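Local coordinates for protein BamaA.19900.a (Balamuthia mandrillaris, PDB 6VZZ) that probably catalyses the phosphorylation of glucose to glucose 6-phosphate, the entry step of glycolysis, as a glucokinase of the actin-like ATPase clan, at residues K314-I325 / E356-I366; N145-G153 / V188-T199. All blocks are in the same frame, centred on the assembly; numbering follows the deposited sequence.

Contact 1 (K314-I325 / E356-I366); sequences KFLMRIAKNLCI and EFFDHPKKAWI
Glu356 reaches from the end of helix 350-357 into a hollow of helix 303-327 formed by Lys314, Met317, Arg318 and Lys321. Glu356 CG stands anti to the backbone N (chi1 169°) and lies 3.6 Å from Met317 CB, and the following bend swings the carboxylate over to the basic residues. Arg318 crosses it at about a right angle and grips it side-on with two nitrogens: Arg318 NE to Glu356 OE1 at 2.8 Å, nearly straight at 168°, and Arg318 NH1 to OE2 of Glu356 at 3.0 Å. Both bonds leave close to the guanidinium plane but meet the acid from above its own plane, since the two planes are turned 40° apart. The other face at OE1 is taken by Lys321 NZ, 3.0 Å from Glu356 OE1, so two cations hold this oxygen from opposite faces, which would probably favour the ionised form of Glu356. The bent Lys321 chain also brings NZ within 2.9 Å of Asp359 O, tying the helix to the turn that follows helix 350-357. Glu237 forms further salt bridges with Arg318 and Lys314.

Next to this network, Phe357 fits as a knob among Met317, Ala320, Lys321 and Cys324. Phe357 CZ is 4.0 Å from Cys324 SG, which lies at the ring edge, while the sulfur of Met317 approaches obliquely. Further along, Ile325 CD1 sits over one face of the His360 ring as a CH-pi contact, and Pro361 CD sits over the opposite face. Lys362 N donates to His360 ND1 in the ring plane, helping to fix the ring's rotation. Ile325 CG1 packs 3.8 Å from Ile366 CG2. Trp365 stacks edge-to-face with His221 of the second subunit, a pocket residue, placing this knobs-into-holes packing with its buried salt-bridge network beside the dimer interface and a glucose site.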
loop_
_atom_site.group_PDB
_atom_site.type_symbol
_atom_site.label_atom_id
_atom_site.label_comp_id
_atom_site.label_asym_id
_atom_site.label_seq_id
_atom_site.Cartn_x
_atom_site.Cartn_y
_atom_site.Cartn_z
ATOM N N LYS A 314 -14.137 -14.521 -0.943
ATOM C CA LYS A 314 -13.038 -14.786 -1.863
ATOM C C LYS A 314 -12.340 -13.491 -2.257
ATOM O O LYS A 314 -11.107 -13.404 -2.240
ATOM C CB LYS A 314 -13.548 -15.529 -3.096
ATOM C CG LYS A 314 -12.453 -15.829 -4.100
ATOM C CD LYS A 314 -12.695 -17.140 -4.831
ATOM C CE LYS A 314 -13.676 -16.977 -5.973
ATOM N NZ LYS A 314 -13.667 -18.170 -6.888
ATOM N N PHE A 315 -13.113 -12.456 -2.582
ATOM C CA PHE A 315 -12.482 -11.209 -2.996
ATOM C C PHE A 315 -11.878 -10.468 -1.816
ATOM O O PHE A 315 -10.899 -9.736 -1.991
ATOM C CB PHE A 315 -13.471 -10.328 -3.750
ATOM C CG PHE A 315 -13.579 -10.678 -5.200
ATOM C CD1 PHE A 315 -14.398 -11.723 -5.615
ATOM C CD2 PHE A 315 -12.836 -9.992 -6.148
ATOM C CE1 PHE A 315 -14.484 -12.067 -6.957
ATOM C CE2 PHE A 315 -12.916 -10.325 -7.483
ATOM C CZ PHE A 315 -13.744 -11.364 -7.895
ATOM N N LEU A 316 -12.423 -10.649 -0.612
ATOM C CA LEU A 316 -11.727 -10.139 0.566
ATOM C C LEU A 316 -10.362 -10.803 0.712
ATOM O O LEU A 316 -9.362 -10.131 0.983
ATOM C CB LEU A 316 -12.567 -10.357 1.826
ATOM C CG LEU A 316 -11.817 -10.032 3.124
ATOM C CD1 LEU A 316 -11.585 -8.540 3.253
ATOM C CD2 LEU A 316 -12.554 -10.565 4.328
ATOM N N MET A 317 -10.296 -12.122 0.507
ATOM C CA MET A 317 -9.007 -12.800 0.572
ATOM C C MET A 317 -8.069 -12.350 -0.546
ATOM O O MET A 317 -6.850 -12.346 -0.358
ATOM C CB MET A 317 -9.200 -14.316 0.521
ATOM C CG MET A 317 -9.845 -14.918 1.758
ATOM S SD MET A 317 -8.838 -14.730 3.244
ATOM C CE MET A 317 -9.814 -13.578 4.193
ATOM N N ARG A 318 -8.604 -11.970 -1.713
ATOM C CA ARG A 318 -7.721 -11.589 -2.815
ATOM C C ARG A 318 -7.067 -10.231 -2.574
ATOM O O ARG A 318 -5.874 -10.056 -2.854
ATOM C CB ARG A 318 -8.479 -11.576 -4.137
ATOM C CG ARG A 318 -7.583 -11.289 -5.323
ATOM C CD ARG A 318 -8.260 -11.689 -6.623
ATOM N NE ARG A 318 -8.902 -12.988 -6.480
ATOM C CZ ARG A 318 -9.815 -13.477 -7.313
ATOM N NH1 ARG A 318 -10.355 -14.662 -7.069
ATOM N NH2 ARG A 318 -10.202 -12.776 -8.372
ATOM N N ILE A 319 -7.821 -9.250 -2.076
ATOM C CA ILE A 319 -7.203 -7.961 -1.787
ATOM C C ILE A 319 -6.249 -8.095 -0.604
ATOM O O ILE A 319 -5.175 -7.483 -0.578
ATOM C CB ILE A 319 -8.282 -6.875 -1.561
ATOM C CG1 ILE A 319 -7.662 -5.498 -1.281
ATOM C CG2 ILE A 319 -9.192 -7.231 -0.404
ATOM C CD1 ILE A 319 -6.636 -5.051 -2.298
ATOM N N ALA A 320 -6.603 -8.924 0.378
ATOM C CA ALA A 320 -5.716 -9.111 1.517
ATOM C C ALA A 320 -4.416 -9.782 1.093
ATOM O O ALA A 320 -3.333 -9.392 1.550
ATOM C CB ALA A 320 -6.422 -9.917 2.607
ATOM N N LYS A 321 -4.504 -10.787 0.214
ATOM C CA LYS A 321 -3.311 -11.447 -0.309
ATOM C C LYS A 321 -2.361 -10.439 -0.943
ATOM O O LYS A 321 -1.180 -10.364 -0.583
ATOM C CB LYS A 321 -3.718 -12.512 -1.325
ATOM C CG LYS A 321 -2.578 -13.066 -2.152
ATOM C CD LYS A 321 -3.015 -13.365 -3.573
ATOM C CE LYS A 321 -4.455 -13.852 -3.618
ATOM N NZ LYS A 321 -4.867 -14.347 -4.973
ATOM N N ASN A 322 -2.871 -9.624 -1.866
ATOM C CA ASN A 322 -2.001 -8.709 -2.596
ATOM C C ASN A 322 -1.458 -7.583 -1.717
ATOM O O ASN A 322 -0.325 -7.127 -1.931
ATOM C CB ASN A 322 -2.745 -8.175 -3.809
ATOM C CG ASN A 322 -2.813 -9.214 -4.912
ATOM O OD1 ASN A 322 -1.825 -9.450 -5.614
ATOM N ND2 ASN A 322 -3.956 -9.887 -5.036
ATOM N N LEU A 323 -2.227 -7.129 -0.723
ATOM C CA LEU A 323 -1.700 -6.107 0.173
ATOM C C LEU A 323 -0.627 -6.681 1.092
ATOM O O LEU A 323 0.338 -5.987 1.433
ATOM C CB LEU A 323 -2.830 -5.483 0.985
ATOM C CG LEU A 323 -3.851 -4.643 0.215
ATOM C CD1 LEU A 323 -4.932 -4.191 1.163
ATOM C CD2 LEU A 323 -3.197 -3.444 -0.447
ATOM N N CYS A 324 -0.772 -7.945 1.508
ATOM C CA CYS A 324 0.279 -8.578 2.298
ATOM C C CYS A 324 1.597 -8.598 1.534
ATOM O O CYS A 324 2.666 -8.348 2.104
ATOM C CB CYS A 324 -0.130 -10.003 2.690
ATOM S SG CYS A 324 -1.344 -10.120 4.040
ATOM N N ILE A 325 1.534 -8.880 0.237
ATOM C CA ILE A 325 2.733 -8.915 -0.589
ATOM C C ILE A 325 3.304 -7.515 -0.753
ATOM O O ILE A 325 4.492 -7.281 -0.510
ATOM C CB ILE A 325 2.409 -9.562 -1.946
ATOM C CG1 ILE A 325 2.205 -11.067 -1.758
ATOM C CG2 ILE A 325 3.489 -9.244 -2.978
ATOM C CD1 ILE A 325 1.669 -11.753 -2.957
ATOM N N GLU A 356 -7.748 -19.411 -2.060
ATOM C CA GLU A 356 -7.688 -18.087 -2.663
ATOM C C GLU A 356 -6.496 -17.288 -2.146
ATOM O O GLU A 356 -5.779 -16.658 -2.934
ATOM C CB GLU A 356 -8.989 -17.334 -2.394
ATOM C CG GLU A 356 -8.932 -15.852 -2.748
ATOM C CD GLU A 356 -8.560 -15.607 -4.200
ATOM O OE1 GLU A 356 -7.826 -14.638 -4.468
ATOM O OE2 GLU A 356 -8.986 -16.389 -5.078
ATOM N N PHE A 357 -6.260 -17.316 -0.829
ATOM C CA PHE A 357 -5.256 -16.437 -0.242
ATOM C C PHE A 357 -3.841 -16.819 -0.676
ATOM O O PHE A 357 -2.998 -15.943 -0.886
ATOM C CB PHE A 357 -5.373 -16.444 1.280
ATOM C CG PHE A 357 -4.366 -15.554 1.962
ATOM C CD1 PHE A 357 -4.568 -14.185 2.031
ATOM C CD2 PHE A 357 -3.216 -16.085 2.528
ATOM C CE1 PHE A 357 -3.640 -13.361 2.647
ATOM C CE2 PHE A 357 -2.287 -15.270 3.141
ATOM C CZ PHE A 357 -2.497 -13.907 3.205
ATOM N N PHE A 358 -3.552 -18.107 -0.813
ATOM C CA PHE A 358 -2.235 -18.542 -1.266
ATOM C C PHE A 358 -2.150 -18.736 -2.782
ATOM O O PHE A 358 -1.166 -19.305 -3.263
ATOM C CB PHE A 358 -1.834 -19.831 -0.542
ATOM C CG PHE A 358 -1.758 -19.668 0.939
ATOM C CD1 PHE A 358 -0.692 -18.990 1.517
ATOM C CD2 PHE A 358 -2.766 -20.148 1.760
ATOM C CE1 PHE A 358 -0.622 -18.807 2.879
ATOM C CE2 PHE A 358 -2.702 -19.973 3.136
ATOM C CZ PHE A 358 -1.630 -19.298 3.694
ATOM N N ASP A 359 -3.141 -18.268 -3.545
ATOM C CA ASP A 359 -3.128 -18.359 -5.008
ATOM C C ASP A 359 -2.316 -17.185 -5.561
ATOM O O ASP A 359 -2.844 -16.138 -5.958
ATOM C CB ASP A 359 -4.565 -18.379 -5.526
ATOM C CG ASP A 359 -4.671 -18.434 -7.048
ATOM O OD1 ASP A 359 -3.669 -18.238 -7.760
ATOM O OD2 ASP A 359 -5.792 -18.685 -7.541
ATOM N N HIS A 360 -0.996 -17.370 -5.603
ATOM C CA HIS A 360 -0.092 -16.311 -6.037
ATOM C C HIS A 360 1.245 -16.924 -6.418
ATOM O O HIS A 360 1.671 -17.904 -5.797
ATOM C CB HIS A 360 0.103 -15.254 -4.937
ATOM C CG HIS A 360 0.567 -13.927 -5.456
ATOM N ND1 HIS A 360 1.889 -13.663 -5.741
ATOM C CD2 HIS A 360 -0.118 -12.796 -5.759
ATOM C CE1 HIS A 360 2.001 -12.430 -6.201
ATOM N NE2 HIS A 360 0.800 -11.879 -6.215
ATOM N N PRO A 361 1.931 -16.382 -7.429
ATOM C CA PRO A 361 3.280 -16.886 -7.749
ATOM C C PRO A 361 4.241 -16.772 -6.581
ATOM O O PRO A 361 5.141 -17.610 -6.432
ATOM C CB PRO A 361 3.732 -16.001 -8.919
ATOM C CG PRO A 361 2.480 -15.388 -9.467
ATOM C CD PRO A 361 1.466 -15.341 -8.368
ATOM N N LYS A 362 4.083 -15.741 -5.756
ATOM C CA LYS A 362 4.925 -15.524 -4.583
ATOM C C LYS A 362 4.300 -16.111 -3.330
ATOM O O LYS A 362 4.424 -15.538 -2.247
ATOM C CB LYS A 362 5.188 -14.034 -4.392
ATOM C CG LYS A 362 5.838 -13.348 -5.574
ATOM C CD LYS A 362 7.217 -13.899 -5.848
ATOM C CE LYS A 362 8.028 -12.944 -6.726
ATOM N NZ LYS A 362 7.741 -13.065 -8.181
ATOM N N LYS A 363 3.610 -17.248 -3.442
ATOM C CA LYS A 363 2.909 -17.778 -2.276
ATOM C C LYS A 363 3.877 -18.108 -1.149
ATOM O O LYS A 363 3.516 -17.996 0.028
ATOM C CB LYS A 363 2.074 -18.999 -2.664
ATOM C CG LYS A 363 2.782 -20.316 -2.620
ATOM C CD LYS A 363 1.892 -21.408 -3.194
ATOM C CE LYS A 363 1.791 -21.301 -4.719
ATOM N NZ LYS A 363 0.496 -21.846 -5.240
ATOM N N ALA A 364 5.117 -18.465 -1.486
ATOM C CA ALA A 364 6.124 -18.709 -0.463
ATOM C C ALA A 364 6.326 -17.494 0.440
ATOM O O ALA A 364 6.651 -17.652 1.624
ATOM C CB ALA A 364 7.443 -19.118 -1.119
ATOM N N TRP A 365 6.116 -16.279 -0.089
ATOM C CA TRP A 365 6.338 -15.071 0.706
ATOM C C TRP A 365 5.279 -14.883 1.782
ATOM O O TRP A 365 5.549 -14.249 2.804
ATOM C CB TRP A 365 6.359 -13.822 -0.180
ATOM C CG TRP A 365 7.503 -13.726 -1.127
ATOM C CD1 TRP A 365 8.413 -14.695 -1.415
ATOM C CD2 TRP A 365 7.865 -12.588 -1.918
ATOM N NE1 TRP A 365 9.315 -14.240 -2.341
ATOM C CE2 TRP A 365 9.005 -12.948 -2.669
ATOM C CE3 TRP A 365 7.339 -11.299 -2.061
ATOM C CZ2 TRP A 365 9.637 -12.065 -3.552
ATOM C CZ3 TRP A 365 7.962 -10.421 -2.943
ATOM C CH2 TRP A 365 9.103 -10.810 -3.676
ATOM N N ILE A 366 4.066 -15.386 1.575
ATOM C CA ILE A 366 2.989 -15.159 2.529
ATOM C C ILE A 366 2.639 -16.417 3.315
ATOM O O ILE A 366 1.657 -16.416 4.061
ATOM C CB ILE A 366 1.746 -14.576 1.843
ATOM C CG1 ILE A 366 1.350 -15.427 0.630
ATOM C CG2 ILE A 366 2.007 -13.127 1.446
ATOM C CD1 ILE A 366 0.089 -14.949 -0.081
#

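Contact 2 (N145-G153 / V188-T199); sequences NDLEGTCYG and VLAVGTGLGIAT. With BGC (beta-D-glucopyranose), chain B.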
loop_
_atom_site.group_PDB
_atom_site.type_symbol
_atom_site.label_atom_id
_atom_site.label_comp_id
_atom_site.label_asym_id
_atom_site.label_seq_id
_atom_site.Cartn_x
_atom_site.Cartn_y
_atom_site.Cartn_z
ATOM N N ASN A 145 -9.702 8.899 10.069
ATOM C CA ASN A 145 -10.448 7.893 9.328
ATOM C C ASN A 145 -10.879 6.780 10.282
ATOM O O ASN A 145 -10.250 6.549 11.321
ATOM C CB ASN A 145 -9.587 7.361 8.174
ATOM C CG ASN A 145 -10.202 6.171 7.465
ATOM O OD1 ASN A 145 -10.002 5.024 7.878
ATOM N ND2 ASN A 145 -10.927 6.430 6.376
ATOM N N ASP A 146 -11.983 6.110 9.941
ATOM C CA ASP A 146 -12.525 5.094 10.839
ATOM C C ASP A 146 -11.559 3.924 11.020
ATOM O O ASP A 146 -11.341 3.465 12.149
ATOM C CB ASP A 146 -13.897 4.615 10.358
ATOM C CG ASP A 146 -13.883 4.061 8.936
ATOM O OD1 ASP A 146 -12.946 4.366 8.161
ATOM O OD2 ASP A 146 -14.838 3.327 8.581
ATOM N N LEU A 147 -10.949 3.433 9.934
ATOM C CA LEU A 147 -9.974 2.353 10.097
ATOM C C LEU A 147 -8.707 2.844 10.782
ATOM O O LEU A 147 -8.069 2.088 11.525
ATOM C CB LEU A 147 -9.636 1.716 8.751
ATOM C CG LEU A 147 -10.376 0.406 8.460
ATOM C CD1 LEU A 147 -9.869 -0.705 9.358
ATOM C CD2 LEU A 147 -11.869 0.587 8.640
ATOM N N GLU A 148 -8.324 4.097 10.534
ATOM C CA GLU A 148 -7.278 4.713 11.335
ATOM C C GLU A 148 -7.644 4.675 12.818
ATOM O O GLU A 148 -6.790 4.406 13.673
ATOM C CB GLU A 148 -7.049 6.144 10.841
ATOM C CG GLU A 148 -6.127 6.996 11.694
ATOM C CD GLU A 148 -5.871 8.366 11.078
ATOM O OE1 GLU A 148 -6.618 8.764 10.150
ATOM O OE2 GLU A 148 -4.914 9.047 11.521
ATOM N N GLY A 149 -8.919 4.906 13.141
ATOM C CA GLY A 149 -9.355 4.762 14.521
ATOM C C GLY A 149 -9.275 3.328 15.019
ATOM O O GLY A 149 -8.921 3.082 16.179
ATOM N N THR A 150 -9.611 2.364 14.155
ATOM C CA THR A 150 -9.490 0.956 14.523
ATOM C C THR A 150 -8.066 0.629 14.943
ATOM O O THR A 150 -7.838 -0.027 15.967
ATOM C CB THR A 150 -9.908 0.063 13.351
ATOM O OG1 THR A 150 -11.265 0.342 12.979
ATOM C CG2 THR A 150 -9.775 -1.401 13.723
ATOM N N CYS A 151 -7.089 1.099 14.166
ATOM C CA CYS A 151 -5.701 0.795 14.485
ATOM C C CYS A 151 -5.305 1.352 15.848
ATOM O O CYS A 151 -4.645 0.657 16.636
ATOM C CB CYS A 151 -4.790 1.318 13.381
ATOM S SG CYS A 151 -5.093 0.466 11.818
ATOM N N TYR A 152 -5.702 2.591 16.159
ATOM C CA TYR A 152 -5.377 3.125 17.479
ATOM C C TYR A 152 -6.035 2.297 18.572
ATOM O O TYR A 152 -5.436 2.059 19.630
ATOM C CB TYR A 152 -5.790 4.591 17.586
ATOM C CG TYR A 152 -4.882 5.520 16.828
ATOM C CD1 TYR A 152 -3.565 5.721 17.239
ATOM C CD2 TYR A 152 -5.331 6.193 15.700
ATOM C CE1 TYR A 152 -2.723 6.577 16.547
ATOM C CE2 TYR A 152 -4.495 7.039 14.993
ATOM C CZ TYR A 152 -3.197 7.229 15.424
ATOM O OH TYR A 152 -2.370 8.073 14.727
ATOM N N GLY A 153 -7.257 1.827 18.324
ATOM C CA GLY A 153 -7.885 0.922 19.267
ATOM C C GLY A 153 -7.105 -0.367 19.432
ATOM O O GLY A 153 -6.872 -0.827 20.554
ATOM N N VAL A 188 -4.877 -4.132 8.715
ATOM C CA VAL A 188 -6.196 -4.202 9.340
ATOM C C VAL A 188 -7.255 -3.976 8.267
ATOM O O VAL A 188 -7.176 -3.003 7.508
ATOM C CB VAL A 188 -6.350 -3.180 10.483
ATOM C CG1 VAL A 188 -7.752 -3.251 11.063
ATOM C CG2 VAL A 188 -5.299 -3.413 11.558
ATOM N N LEU A 189 -8.236 -4.879 8.203
ATOM C CA LEU A 189 -9.350 -4.814 7.258
ATOM C C LEU A 189 -10.665 -4.922 8.016
ATOM O O LEU A 189 -10.766 -5.683 8.985
ATOM C CB LEU A 189 -9.299 -5.946 6.203
ATOM C CG LEU A 189 -8.025 -6.179 5.387
ATOM C CD1 LEU A 189 -7.054 -7.070 6.136
ATOM C CD2 LEU A 189 -8.364 -6.782 4.051
ATOM N N ALA A 190 -11.681 -4.189 7.555
ATOM C CA ALA A 190 -13.018 -4.296 8.125
ATOM C C ALA A 190 -14.049 -4.233 7.015
ATOM O O ALA A 190 -14.045 -3.289 6.218
ATOM C CB ALA A 190 -13.291 -3.196 9.157
ATOM N N VAL A 191 -14.941 -5.225 6.987
ATOM C CA VAL A 191 -15.995 -5.325 5.984
ATOM C C VAL A 191 -17.298 -4.865 6.617
ATOM O O VAL A 191 -17.760 -5.460 7.598
ATOM C CB VAL A 191 -16.130 -6.755 5.442
ATOM C CG1 VAL A 191 -17.129 -6.802 4.290
ATOM C CG2 VAL A 191 -14.784 -7.292 5.009
ATOM N N GLY A 192 -17.897 -3.817 6.048
ATOM C CA GLY A 192 -19.148 -3.274 6.531
ATOM C C GLY A 192 -19.911 -2.590 5.414
ATOM O O GLY A 192 -20.120 -3.184 4.347
ATOM N N THR A 193 -20.345 -1.349 5.640
ATOM C CA THR A 193 -20.921 -0.572 4.546
ATOM C C THR A 193 -19.901 -0.385 3.433
ATOM O O THR A 193 -20.253 -0.401 2.247
ATOM C CB THR A 193 -21.418 0.786 5.051
ATOM O OG1 THR A 193 -22.248 0.593 6.200
ATOM C CG2 THR A 193 -22.222 1.499 3.970
ATOM N N GLY A 194 -18.624 -0.224 3.801
ATOM C CA GLY A 194 -17.541 -0.193 2.841
ATOM C C GLY A 194 -16.454 -1.185 3.214
ATOM O O GLY A 194 -16.560 -1.907 4.207
ATOM N N LEU A 195 -15.412 -1.217 2.380
ATOM C CA LEU A 195 -14.203 -1.983 2.663
ATOM C C LEU A 195 -13.162 -1.040 3.262
ATOM O O LEU A 195 -12.598 -0.192 2.557
ATOM C CB LEU A 195 -13.673 -2.657 1.405
ATOM C CG LEU A 195 -12.386 -3.467 1.594
ATOM C CD1 LEU A 195 -12.470 -4.301 2.861
ATOM C CD2 LEU A 195 -12.122 -4.342 0.375
ATOM N N GLY A 196 -12.909 -1.189 4.559
ATOM C CA GLY A 196 -11.956 -0.354 5.263
ATOM C C GLY A 196 -10.609 -1.048 5.389
ATOM O O GLY A 196 -10.540 -2.240 5.699
ATOM N N ILE A 197 -9.540 -0.282 5.163
ATOM C CA ILE A 197 -8.184 -0.822 5.197
ATOM C C ILE A 197 -7.222 0.224 5.752
ATOM O O ILE A 197 -7.188 1.364 5.275
ATOM C CB ILE A 197 -7.731 -1.283 3.799
ATOM C CG1 ILE A 197 -8.508 -2.533 3.375
ATOM C CG2 ILE A 197 -6.239 -1.553 3.798
ATOM C CD1 ILE A 197 -8.206 -2.992 2.002
ATOM N N ALA A 198 -6.431 -0.171 6.750
ATOM C CA ALA A 198 -5.348 0.642 7.285
ATOM C C ALA A 198 -4.200 -0.288 7.665
ATOM O O ALA A 198 -4.330 -1.515 7.615
ATOM C CB ALA A 198 -5.819 1.474 8.479
ATOM N N THR A 199 -3.059 0.285 8.043
ATOM C CA THR A 199 -1.892 -0.522 8.384
ATOM C C THR A 199 -1.231 0.003 9.648
ATOM O O THR A 199 -0.971 1.204 9.766
ATOM C CB THR A 199 -0.859 -0.535 7.247
ATOM O OG1 THR A 199 -1.473 -1.015 6.049
ATOM C CG2 THR A 199 0.325 -1.449 7.596
HETATM C C2 BGC B . -14.141 4.604 2.701
HETATM C C3 BGC B . -13.056 4.441 3.753
HETATM C C4 BGC B . -13.613 3.713 4.970
HETATM C C5 BGC B . -14.248 2.400 4.526
HETATM C C6 BGC B . -14.874 1.610 5.650
HETATM C C1 BGC B . -14.723 3.237 2.376
HETATM O O1 BGC B . -15.658 3.316 1.362
HETATM O O2 BGC B . -13.604 5.208 1.531
HETATM O O3 BGC B . -12.524 5.707 4.121
HETATM O O4 BGC B . -12.566 3.420 5.883
HETATM O O5 BGC B . -15.275 2.679 3.565
HETATM O O6 BGC B . -15.698 2.421 6.461
HETATM O O HOH W 1 -7.779 3.728 6.705
#
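Leu147 lies across the hairpin of strands 186-191 and 195-201. Leu147 CD1 meets Val188 CG1 at 3.7 Å, CD2 lies over Gly196 CA, with Ala190 CB a little further off, and CG rests on the backbone of Gly196, whose lack of a side chain lets the leucine come close. One helical turn on, Cys151 SG packs 3.6 Å from Ala198 CB and also touches Val188 CG2, while Thr150 CG2 closes over the other methyl of that valine, CG1. No direct hydrogen bond joins the two segments; water 1 bridges them, at 2.8 Å from both Asn145 OD1 and Ile197 O.

The helix start faces the glucose. Asp146 takes hydrogen bonds from O4 on OD1 and from O6 on OD2, its carboxylate spanning both hydroxyls, and Asn145 ND2 donates to O3 of the glucose at 2.9 Å. Asn145 is itself held by a capping box: OD1 accepts from Glu148 N, in the carbonyl plane on a lone pair, and Glu148 OE1 accepts from Asn145 N. Glu218, Glu258, His221 and Thr115 also hydrogen-bond the sugar. Helix 146-159 thus packs on one face of the hairpin, with strand 213-216 and helix 380-389 beside it and helix 303-327 against the other face.

Overall arrangement
Along the chain, helix 146-159 comes first, and contact 2 forms when the hairpin of strands 186-191 and 195-201 returns to it, closing a loop of 34 residues. Contact 1 opens only later: helix 303-327 runs on into strand 331-335, and after 30 intervening residues 356-366 returns to it. The two are therefore in series, neither nested nor crossed, with centres about 19 Å apart. They meet through the hairpin, since Leu316 and Ala320 pack on Leu189, and Leu323 on Ile197, on the face turned from Leu147. The sheet holding the hairpin and strand 331-335 thus lies between helix 146-159, whose start faces the glucose, and helix 303-327, against which 356-366 packs near the second subunit.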